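Local structure of alpha-1,6-mannanase (Bacteroides thetaiotaomicron, 4V1S) at residues Asn44-Trp49 with Ile343-Asn348; Ser79-Ile85 with Asn112-Tyr116; Leu106-Phe110 with Thr159-Tyr164; Gly313-Phe317 with Arg375-Val379. The protein probably hydrolyses alpha-1,6-mannosidic linkages inside mannan chains, as a family 76 glycoside hydrolase used by a gut bacterium in polysaccharide breakdown. One frame throughout, in Å; residues are numbered along the deposited sequence.

How the interactions relate
Interactions 2 and 4 are buried, whereas interactions 1 and 3 lie farther from the centre of the chain and are only partly buried. Interactions 2 and 3 share helix 99-114 and touch through N84 and C109; interactions 2 and 4 meet where W82 packs against Y314 and R375 and where the oxygen of G83 probably accepts from T378. Interaction 1 stands apart, its nearest atoms about 6 Å from interaction 4, and joins the first long helix to one near the end of the chain. Their chemistry differs: an imidazole-indole stack and a tyrosine-asparagine bond in 1, a tyrosine-backbone bond and bridging waters in 2, tyrosine and methionine packing in 3, a cation-pi stack in 4.

Interaction 1 (Asn44-Trp49 with Ile343-Asn348); sequences NDYYTW and INFIHN
W49 and H347 form the aromatic part of this contact. The imidazole lies flat on the six-membered ring of the indole, centroids 3.5 Å apart and planes only 3° from parallel, and H347 CB adds a CH-pi contact over the same ring. The H347 side chain extends away from its own backbone nitrogen (chi1 -172°), which brings the imidazole over W49, whose opposite face rests on the backbone of D45 and Y46. H347 ND1 donates to N348 OD1 at 3.1 Å, close to the imidazole plane, which should fix the rotation of the ring.

The polar part is a single strong bond: Y46 OH donates a hydrogen bond to N344 OD1 at 2.6 Å, with the phenol and amide nearly coplanar. N344 ND2 turns instead to the backbone oxygen of E40. Apolar packing is slight, with CG2 of I343 lying 4.1 Å from Y46 CE1.

Within 44-49, D45 is the N-cap of helix 46-61: OD1 accepts weakly from T48 N, and T48 OG1 donates to D45 OD2 at 2.7 Å. The arrangement is helix-to-helix packing, joining the first turn of helix 46-61 to helix 334-350, consistent with the (alpha/alpha)6 barrel of the six-hairpin clan.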
# COMPACT_ATOMS: atom_id res chain seq x y z
N ASN A 44 -8.10 17.85 16.08
CA ASN A 44 -7.37 16.60 15.98
C ASN A 44 -5.97 16.80 15.44
O ASN A 44 -5.77 17.23 14.30
CB ASN A 44 -8.08 15.59 15.08
CG ASN A 44 -9.43 15.19 15.60
OD1 ASN A 44 -9.64 14.99 16.80
ND2 ASN A 44 -10.36 15.03 14.67
N ASP A 45 -5.00 16.45 16.27
CA ASP A 45 -3.63 16.70 15.94
C ASP A 45 -3.07 15.44 15.33
O ASP A 45 -2.35 14.68 15.98
CB ASP A 45 -2.89 17.10 17.20
CG ASP A 45 -1.51 17.60 16.93
OD1 ASP A 45 -1.07 17.56 15.75
OD2 ASP A 45 -0.86 18.04 17.92
N TYR A 46 -3.40 15.21 14.06
CA TYR A 46 -2.95 14.01 13.34
C TYR A 46 -1.45 13.84 13.35
O TYR A 46 -0.96 12.73 13.46
CB TYR A 46 -3.46 14.01 11.89
CG TYR A 46 -4.96 14.04 11.80
CD1 TYR A 46 -5.72 12.96 12.21
CD2 TYR A 46 -5.63 15.19 11.34
CE1 TYR A 46 -7.12 13.01 12.18
CE2 TYR A 46 -7.01 15.23 11.29
CZ TYR A 46 -7.76 14.14 11.72
OH TYR A 46 -9.13 14.17 11.67
N TYR A 47 -0.72 14.94 13.21
CA TYR A 47 0.73 14.86 13.18
C TYR A 47 1.31 14.31 14.48
O TYR A 47 2.17 13.42 14.48
CB TYR A 47 1.28 16.25 12.91
CG TYR A 47 2.75 16.33 12.50
CD1 TYR A 47 3.22 15.71 11.35
CD2 TYR A 47 3.64 17.08 13.23
CE1 TYR A 47 4.53 15.81 10.96
CE2 TYR A 47 4.97 17.19 12.86
CZ TYR A 47 5.41 16.56 11.71
OH TYR A 47 6.72 16.69 11.32
N THR A 48 0.81 14.83 15.61
CA THR A 48 1.17 14.27 16.91
C THR A 48 0.76 12.81 17.06
O THR A 48 1.51 11.99 17.54
CB THR A 48 0.60 15.12 18.07
OG1 THR A 48 1.27 16.39 18.01
CG2 THR A 48 0.86 14.48 19.39
N TRP A 49 -0.43 12.47 16.59
CA TRP A 49 -0.87 11.09 16.66
C TRP A 49 0.09 10.20 15.92
O TRP A 49 0.40 9.12 16.38
CB TRP A 49 -2.27 10.91 16.06
CG TRP A 49 -3.36 11.60 16.79
CD1 TRP A 49 -3.26 12.32 17.94
CD2 TRP A 49 -4.74 11.64 16.41
NE1 TRP A 49 -4.50 12.82 18.30
CE2 TRP A 49 -5.42 12.41 17.37
CE3 TRP A 49 -5.46 11.08 15.35
CZ2 TRP A 49 -6.81 12.63 17.31
CZ3 TRP A 49 -6.83 11.32 15.28
CH2 TRP A 49 -7.49 12.09 16.25
N ILE A 343 -10.21 7.88 9.84
CA ILE A 343 -8.95 8.03 10.60
C ILE A 343 -9.24 8.38 12.07
O ILE A 343 -8.57 7.87 12.99
CB ILE A 343 -7.98 9.00 9.88
CG1 ILE A 343 -7.58 8.38 8.53
CG2 ILE A 343 -6.75 9.24 10.74
CD1 ILE A 343 -6.86 9.32 7.60
N ASN A 344 -10.25 9.21 12.32
CA ASN A 344 -10.66 9.51 13.70
C ASN A 344 -11.07 8.26 14.43
O ASN A 344 -10.75 8.09 15.59
CB ASN A 344 -11.78 10.56 13.71
CG ASN A 344 -11.30 11.96 13.26
OD1 ASN A 344 -10.11 12.24 13.17
ND2 ASN A 344 -12.24 12.82 12.96
N PHE A 345 -11.81 7.39 13.74
CA PHE A 345 -12.22 6.12 14.32
C PHE A 345 -11.03 5.25 14.70
O PHE A 345 -11.01 4.65 15.76
CB PHE A 345 -13.15 5.38 13.35
CG PHE A 345 -13.62 4.04 13.86
CD1 PHE A 345 -14.69 3.94 14.67
CD2 PHE A 345 -12.94 2.87 13.49
CE1 PHE A 345 -15.14 2.71 15.13
CE2 PHE A 345 -13.36 1.63 13.95
CZ PHE A 345 -14.48 1.56 14.77
N ILE A 346 -10.04 5.16 13.83
CA ILE A 346 -8.83 4.42 14.17
C ILE A 346 -8.25 4.91 15.50
O ILE A 346 -7.98 4.11 16.39
CB ILE A 346 -7.78 4.53 13.04
CG1 ILE A 346 -8.31 3.87 11.76
CG2 ILE A 346 -6.48 3.86 13.47
CD1 ILE A 346 -7.49 4.24 10.55
N HIS A 347 -8.08 6.20 15.65
CA HIS A 347 -7.49 6.76 16.89
C HIS A 347 -8.39 6.60 18.11
O HIS A 347 -7.96 6.23 19.20
CB HIS A 347 -7.15 8.21 16.67
CG HIS A 347 -6.37 8.82 17.79
ND1 HIS A 347 -6.95 9.61 18.75
CD2 HIS A 347 -5.07 8.70 18.13
CE1 HIS A 347 -6.03 9.99 19.61
NE2 HIS A 347 -4.87 9.46 19.25
N ASN A 348 -9.65 6.97 17.92
CA ASN A 348 -10.60 7.07 19.02
C ASN A 348 -11.17 5.74 19.48
O ASN A 348 -11.53 5.60 20.65
CB ASN A 348 -11.70 8.08 18.63
CG ASN A 348 -11.14 9.50 18.41
OD1 ASN A 348 -10.02 9.85 18.84
ND2 ASN A 348 -11.92 10.32 17.71

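Interaction 2 (Ser79-Ile85 with Asn112-Tyr116); sequences SFIWGNI and NFDNY
Y116 reaches across to S79 and donates a hydrogen bond to S79 O at 2.7 Å, the acceptor lying at the edge of the ring. I81 runs past the tyrosine in the opposite direction, with CG1 over one ring face and CB 3.9 Å from Y116 CD2. The same CG1 meets F113 CE2 at 3.6 Å, crossing at about a right angle, so I81 is wedged between two aromatic rings.

F113 turns its edge to helix 81-97: N84 O and I85 N lie near the ring plane, N84 O 3.4 Å from F113 CE1, while I85 CG1 packs against CZ.

N84 and N112 cross at about a right angle, their amide planes 58° apart, joined through two waters. Each water donates to N84 OD1 and accepts from N112 ND2; water 1 also donates to Y116 OH. N84 ND2 points back to S79 OG at 2.9 Å, nearly straight (171°), and that hydroxyl also bonds Y69 O, while N112 OD1 bonds S68. The contact joins helix 81-97 and residues just before it to the C-terminal part of helix 99-114 and beyond, as expected of a helical hairpin in a six-hairpin barrel.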
# COMPACT_ATOMS: atom_id res chain seq x y z
N SER A 79 11.42 -8.57 10.89
CA SER A 79 10.15 -8.37 10.19
C SER A 79 10.20 -8.72 8.71
O SER A 79 11.22 -8.53 8.02
CB SER A 79 9.71 -6.92 10.32
OG SER A 79 10.69 -6.02 9.81
N PHE A 80 9.09 -9.26 8.22
CA PHE A 80 8.85 -9.33 6.81
C PHE A 80 8.81 -7.92 6.24
O PHE A 80 8.61 -6.95 6.96
CB PHE A 80 7.54 -10.04 6.51
CG PHE A 80 7.53 -11.49 6.93
CD1 PHE A 80 8.26 -12.43 6.24
CD2 PHE A 80 6.76 -11.91 8.01
CE1 PHE A 80 8.27 -13.75 6.62
CE2 PHE A 80 6.74 -13.25 8.38
CZ PHE A 80 7.50 -14.16 7.67
N ILE A 81 9.03 -7.81 4.94
CA ILE A 81 9.17 -6.50 4.33
C ILE A 81 7.90 -5.63 4.50
O ILE A 81 7.99 -4.39 4.66
CB ILE A 81 9.62 -6.63 2.85
CG1 ILE A 81 10.15 -5.31 2.33
CG2 ILE A 81 8.49 -7.15 1.96
CD1 ILE A 81 10.78 -5.43 0.95
N TRP A 82 6.73 -6.28 4.49
CA TRP A 82 5.45 -5.52 4.37
C TRP A 82 5.31 -4.39 5.41
O TRP A 82 5.00 -3.27 5.07
CB TRP A 82 4.29 -6.51 4.51
CG TRP A 82 2.96 -6.01 4.10
CD1 TRP A 82 2.61 -4.74 3.77
CD2 TRP A 82 1.78 -6.79 4.04
NE1 TRP A 82 1.26 -4.70 3.46
CE2 TRP A 82 0.73 -5.95 3.63
CE3 TRP A 82 1.51 -8.14 4.31
CZ2 TRP A 82 -0.57 -6.40 3.48
CZ3 TRP A 82 0.22 -8.59 4.12
CH2 TRP A 82 -0.80 -7.72 3.73
N GLY A 83 5.52 -4.69 6.70
CA GLY A 83 5.33 -3.67 7.73
C GLY A 83 6.26 -2.49 7.57
O GLY A 83 5.91 -1.38 7.91
N ASN A 84 7.46 -2.76 7.03
CA ASN A 84 8.40 -1.71 6.74
C ASN A 84 7.97 -0.82 5.60
O ASN A 84 8.38 0.35 5.53
CB ASN A 84 9.78 -2.31 6.38
CG ASN A 84 10.37 -3.10 7.52
OD1 ASN A 84 10.97 -2.55 8.43
ND2 ASN A 84 10.11 -4.39 7.52
N ILE A 85 7.15 -1.35 4.69
CA ILE A 85 6.63 -0.53 3.57
C ILE A 85 5.73 0.57 4.10
O ILE A 85 5.75 1.71 3.62
CB ILE A 85 5.93 -1.42 2.53
CG1 ILE A 85 6.92 -2.48 1.97
CG2 ILE A 85 5.32 -0.60 1.41
CD1 ILE A 85 6.27 -3.49 1.04
N ASN A 112 17.60 0.57 5.34
CA ASN A 112 17.11 -0.70 5.86
C ASN A 112 16.53 -1.60 4.75
O ASN A 112 16.73 -2.81 4.77
CB ASN A 112 16.08 -0.48 6.96
CG ASN A 112 15.71 -1.77 7.67
OD1 ASN A 112 16.58 -2.55 8.04
ND2 ASN A 112 14.41 -2.05 7.74
N PHE A 113 15.79 -1.00 3.83
CA PHE A 113 15.27 -1.71 2.69
C PHE A 113 16.40 -2.35 1.89
O PHE A 113 16.22 -3.44 1.34
CB PHE A 113 14.41 -0.81 1.77
CG PHE A 113 12.95 -0.86 2.11
CD1 PHE A 113 12.46 -0.16 3.24
CD2 PHE A 113 12.07 -1.64 1.39
CE1 PHE A 113 11.13 -0.27 3.60
CE2 PHE A 113 10.72 -1.75 1.77
CZ PHE A 113 10.24 -1.06 2.86
N ASP A 114 17.58 -1.73 1.86
CA ASP A 114 18.73 -2.36 1.18
C ASP A 114 19.05 -3.78 1.78
O ASP A 114 19.56 -4.66 1.08
CB ASP A 114 19.96 -1.46 1.24
CG ASP A 114 20.00 -0.34 0.15
OD1 ASP A 114 19.24 -0.36 -0.89
OD2 ASP A 114 20.85 0.58 0.36
N ASN A 115 18.73 -3.99 3.06
CA ASN A 115 18.91 -5.30 3.69
C ASN A 115 18.05 -6.35 3.05
O ASN A 115 18.37 -7.53 3.13
CB ASN A 115 18.64 -5.28 5.17
CG ASN A 115 19.64 -4.44 5.92
OD1 ASN A 115 20.85 -4.52 5.69
ND2 ASN A 115 19.15 -3.63 6.84
N TYR A 116 16.93 -5.94 2.47
CA TYR A 116 16.00 -6.85 1.78
C TYR A 116 16.24 -6.97 0.27
O TYR A 116 15.55 -7.73 -0.41
CB TYR A 116 14.56 -6.39 2.02
CG TYR A 116 14.10 -6.41 3.48
CD1 TYR A 116 14.51 -5.44 4.38
CD2 TYR A 116 13.27 -7.40 3.95
CE1 TYR A 116 14.06 -5.42 5.67
CE2 TYR A 116 12.80 -7.37 5.26
CZ TYR A 116 13.25 -6.43 6.13
OH TYR A 116 12.81 -6.46 7.43
O HOH W 1 13.04 -4.24 9.28
O HOH W 2 12.20 -0.10 7.63

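Interaction 3 (Leu106-Phe110 with Thr159-Tyr164); sequences LMNCF and TQNNSY
F110 and Y164 lie at the tight centre of this contact, where helix 99-114 packs against the turn between helices 142-159 and 162-177 and the start of the latter, in what is, for the six-hairpin clan, an (alpha/alpha)6-type helical barrel. Y164 CD1 sits over the middle of the F110 ring and CE1 comes to 3.4 Å from F110 CG. The ring planes are 56° apart, an oblique meeting. F110 CG stands anti to the backbone nitrogen (chi1 179°), which sends the ring across to helix 162-177, and its CZ reaches S163 O at 3.5 Å. On the buried side L106 CD2 touches both Y164 CE2 and T159 CG2, each at 3.9 Å, the leucine and threonine meeting tip to tip.

The looser side is formed by M107, S163 and N161, which are partly exposed, unlike buried F110 and Y164. A bend at chi2 sets SD of the methionine at the edge of the Y164 ring, 5.2 Å from its centroid, a Met-aromatic contact, and a bend at chi3 turns M107 CE to 3.2 Å from Y164 OH and beside N161 ND2. That asparagine is the N-cap of helix 162-177, its OD1 accepting from Y164 N at 3.2 Å, and its CB lies over one face of the Y164 ring. T159 makes an ST turn: OG1 accepts from N161 N at 3.2 Å and also bonds A155 O.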
# COMPACT_ATOMS: atom_id res chain seq x y z
N LEU A 106 13.63 8.88 6.53
CA LEU A 106 13.35 8.26 5.22
C LEU A 106 14.62 7.58 4.67
O LEU A 106 14.56 6.46 4.19
CB LEU A 106 12.80 9.28 4.23
CG LEU A 106 12.56 8.78 2.81
CD1 LEU A 106 11.65 7.56 2.77
CD2 LEU A 106 12.02 9.93 1.98
N MET A 107 15.76 8.27 4.75
CA MET A 107 17.00 7.68 4.27
C MET A 107 17.39 6.45 5.09
O MET A 107 17.81 5.43 4.53
CB MET A 107 18.14 8.68 4.29
CG MET A 107 19.46 8.06 3.84
SD MET A 107 19.42 7.38 2.15
CE MET A 107 19.35 8.88 1.18
N ASN A 108 17.24 6.52 6.41
CA ASN A 108 17.52 5.35 7.24
C ASN A 108 16.61 4.14 6.91
O ASN A 108 17.03 2.98 6.91
CB ASN A 108 17.45 5.71 8.71
CG ASN A 108 18.62 6.55 9.15
OD1 ASN A 108 19.69 6.49 8.54
ND2 ASN A 108 18.43 7.34 10.20
N CYS A 109 15.36 4.43 6.59
CA CYS A 109 14.43 3.37 6.16
C CYS A 109 14.86 2.80 4.81
O CYS A 109 14.92 1.59 4.64
CB CYS A 109 13.04 3.99 6.12
SG CYS A 109 11.77 2.93 5.52
N PHE A 110 15.24 3.68 3.88
CA PHE A 110 15.73 3.22 2.57
C PHE A 110 16.94 2.31 2.69
O PHE A 110 17.02 1.23 2.07
CB PHE A 110 16.05 4.41 1.67
CG PHE A 110 16.59 4.02 0.33
CD1 PHE A 110 15.76 3.48 -0.64
CD2 PHE A 110 17.94 4.13 0.06
CE1 PHE A 110 16.26 3.11 -1.88
CE2 PHE A 110 18.45 3.75 -1.18
CZ PHE A 110 17.60 3.25 -2.16
N THR A 159 11.87 14.01 -2.57
CA THR A 159 13.26 14.33 -2.24
C THR A 159 14.18 14.55 -3.43
O THR A 159 15.28 15.14 -3.29
CB THR A 159 13.93 13.21 -1.42
OG1 THR A 159 14.03 12.02 -2.21
CG2 THR A 159 13.18 12.95 -0.13
N GLN A 160 13.79 14.01 -4.58
CA GLN A 160 14.60 14.01 -5.80
C GLN A 160 15.92 13.24 -5.64
O GLN A 160 16.86 13.45 -6.41
CB GLN A 160 14.80 15.43 -6.33
CG GLN A 160 13.45 16.09 -6.61
CD GLN A 160 12.82 15.63 -7.93
OE1 GLN A 160 13.29 15.98 -9.02
NE2 GLN A 160 11.70 14.92 -7.83
N ASN A 161 15.94 12.28 -4.72
CA ASN A 161 17.11 11.43 -4.52
C ASN A 161 17.13 10.33 -5.57
O ASN A 161 16.19 9.53 -5.65
CB ASN A 161 17.06 10.83 -3.12
CG ASN A 161 18.25 9.94 -2.84
OD1 ASN A 161 18.40 8.88 -3.45
ND2 ASN A 161 19.07 10.35 -1.90
N ASN A 162 18.19 10.32 -6.37
CA ASN A 162 18.25 9.39 -7.51
C ASN A 162 18.33 7.92 -7.10
O ASN A 162 17.82 7.05 -7.83
CB ASN A 162 19.38 9.78 -8.48
CG ASN A 162 18.99 10.97 -9.40
OD1 ASN A 162 17.82 11.36 -9.48
ND2 ASN A 162 19.98 11.52 -10.13
N SER A 163 18.93 7.63 -5.94
CA SER A 163 19.03 6.25 -5.48
C SER A 163 17.63 5.66 -5.21
O SER A 163 17.41 4.49 -5.47
CB SER A 163 19.96 6.11 -4.27
OG SER A 163 19.39 6.66 -3.10
N TYR A 164 16.71 6.48 -4.72
CA TYR A 164 15.33 6.02 -4.49
C TYR A 164 14.66 5.63 -5.82
O TYR A 164 14.01 4.59 -5.93
CB TYR A 164 14.48 7.08 -3.78
CG TYR A 164 14.97 7.54 -2.41
CD1 TYR A 164 15.96 6.86 -1.70
CD2 TYR A 164 14.44 8.67 -1.84
CE1 TYR A 164 16.37 7.32 -0.43
CE2 TYR A 164 14.83 9.12 -0.60
CZ TYR A 164 15.78 8.44 0.11
OH TYR A 164 16.16 8.90 1.34

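Interaction 4 (Gly313-Phe317 with Arg375-Val379); sequences GYFAF and RFSTV
A cation-pi stack between Y314 and R375 dominates this buried contact near the centre of the chain, where the first turn of helix 313-330 meets the start of helix 374-394 in the helical barrel expected for the six-hairpin clan. The two short segments run in roughly the same direction, 28° apart, with their axes 9.3 Å from each other.

The guanidinium lies flat on the phenol, R375 CZ 3.9 Å from the Y314 ring centroid and the planes 11° apart. CG of R375 sits between the backbone nitrogen and the carbonyl carbon (chi1 55°), and the chain then extends to NE, laying the aliphatic part along Y314 CD2 before the planar end settles over CE2 and CZ. F376 CE1 comes to the edge of the ring, 4.0 Å from Y314 CE2. Deeper down, V379 divides its methyls: CG2 presses on F317 CB at 3.4 Å, and CG1 lies beside the backbone at G313 and Y314.

R375 NH2 forms a salt bridge with D373, and Y314 OH bonds E359. Water 3 accepts from R375 NH1 at 2.6 Å and donates only weakly to Y314 OH. W82 also packs on this pair, and a glycerol, probably from the crystallisation liquor, lies about 6 Å from the Y314 side chain. Salt bridge and stack together should fix the guanidinium's orientation and stabilise its charge, while E359 helps hold the phenol.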
# COMPACT_ATOMS: atom_id res chain seq x y z
N GLY A 313 -6.74 -3.70 8.60
CA GLY A 313 -6.24 -2.35 8.34
C GLY A 313 -5.22 -2.25 7.23
O GLY A 313 -5.26 -1.32 6.44
N TYR A 314 -4.32 -3.23 7.17
CA TYR A 314 -3.31 -3.30 6.16
C TYR A 314 -3.87 -3.53 4.76
O TYR A 314 -3.11 -3.46 3.78
CB TYR A 314 -2.21 -4.31 6.49
CG TYR A 314 -2.70 -5.69 6.84
CD1 TYR A 314 -3.27 -6.52 5.87
CD2 TYR A 314 -2.70 -6.13 8.13
CE1 TYR A 314 -3.76 -7.76 6.19
CE2 TYR A 314 -3.16 -7.40 8.45
CZ TYR A 314 -3.69 -8.21 7.47
OH TYR A 314 -4.20 -9.45 7.77
N PHE A 315 -5.19 -3.76 4.66
CA PHE A 315 -5.94 -3.75 3.39
C PHE A 315 -6.79 -2.48 3.26
O PHE A 315 -6.77 -1.79 2.23
CB PHE A 315 -6.88 -4.95 3.26
CG PHE A 315 -6.19 -6.27 3.05
CD1 PHE A 315 -4.85 -6.37 2.68
CD2 PHE A 315 -6.95 -7.45 3.18
CE1 PHE A 315 -4.30 -7.63 2.46
CE2 PHE A 315 -6.38 -8.71 2.97
CZ PHE A 315 -5.04 -8.80 2.65
N ALA A 316 -7.54 -2.17 4.32
CA ALA A 316 -8.61 -1.15 4.23
C ALA A 316 -8.09 0.27 4.07
O ALA A 316 -8.80 1.10 3.56
CB ALA A 316 -9.54 -1.22 5.43
N PHE A 317 -6.84 0.51 4.48
CA PHE A 317 -6.19 1.82 4.32
C PHE A 317 -6.24 2.25 2.87
O PHE A 317 -6.23 3.48 2.56
CB PHE A 317 -4.73 1.78 4.82
CG PHE A 317 -3.81 1.21 3.81
CD1 PHE A 317 -3.73 -0.13 3.57
CD2 PHE A 317 -3.24 2.08 2.88
CE1 PHE A 317 -2.98 -0.62 2.51
CE2 PHE A 317 -2.46 1.60 1.84
CZ PHE A 317 -2.37 0.25 1.65
N ARG A 375 2.86 -4.66 10.90
CA ARG A 375 1.98 -3.94 10.01
C ARG A 375 0.81 -3.29 10.69
O ARG A 375 0.26 -2.31 10.15
CB ARG A 375 1.59 -4.65 8.71
CG ARG A 375 1.00 -5.93 8.92
CD ARG A 375 1.12 -6.93 7.75
NE ARG A 375 0.61 -8.00 8.57
CZ ARG A 375 -0.15 -9.01 8.25
NH1 ARG A 375 -0.50 -9.25 7.00
NH2 ARG A 375 -0.53 -9.81 9.25
N PHE A 376 0.42 -3.78 11.87
CA PHE A 376 -0.83 -3.29 12.46
C PHE A 376 -0.73 -1.80 12.84
O PHE A 376 -1.66 -1.01 12.63
CB PHE A 376 -1.26 -4.08 13.70
CG PHE A 376 -1.47 -5.57 13.51
CD1 PHE A 376 -1.42 -6.21 12.27
CD2 PHE A 376 -1.75 -6.35 14.65
CE1 PHE A 376 -1.60 -7.57 12.16
CE2 PHE A 376 -1.95 -7.72 14.54
CZ PHE A 376 -1.86 -8.34 13.30
N SER A 377 0.38 -1.40 13.46
CA SER A 377 0.52 -0.02 13.90
C SER A 377 1.16 0.84 12.83
O SER A 377 0.89 2.03 12.78
CB SER A 377 1.30 0.10 15.20
OG SER A 377 0.52 -0.36 16.30
N THR A 378 1.97 0.25 11.94
CA THR A 378 2.61 1.09 10.94
C THR A 378 1.56 1.64 9.92
O THR A 378 1.71 2.77 9.45
CB THR A 378 3.72 0.34 10.21
OG1 THR A 378 3.23 -0.84 9.60
CG2 THR A 378 4.91 0.04 11.16
N VAL A 379 0.53 0.84 9.57
CA VAL A 379 -0.51 1.37 8.69
C VAL A 379 -1.25 2.52 9.37
O VAL A 379 -1.62 3.47 8.72
CB VAL A 379 -1.43 0.29 8.17
CG1 VAL A 379 -2.19 -0.41 9.29
CG2 VAL A 379 -2.37 0.84 7.14
O HOH W 3 -1.93 -11.26 6.15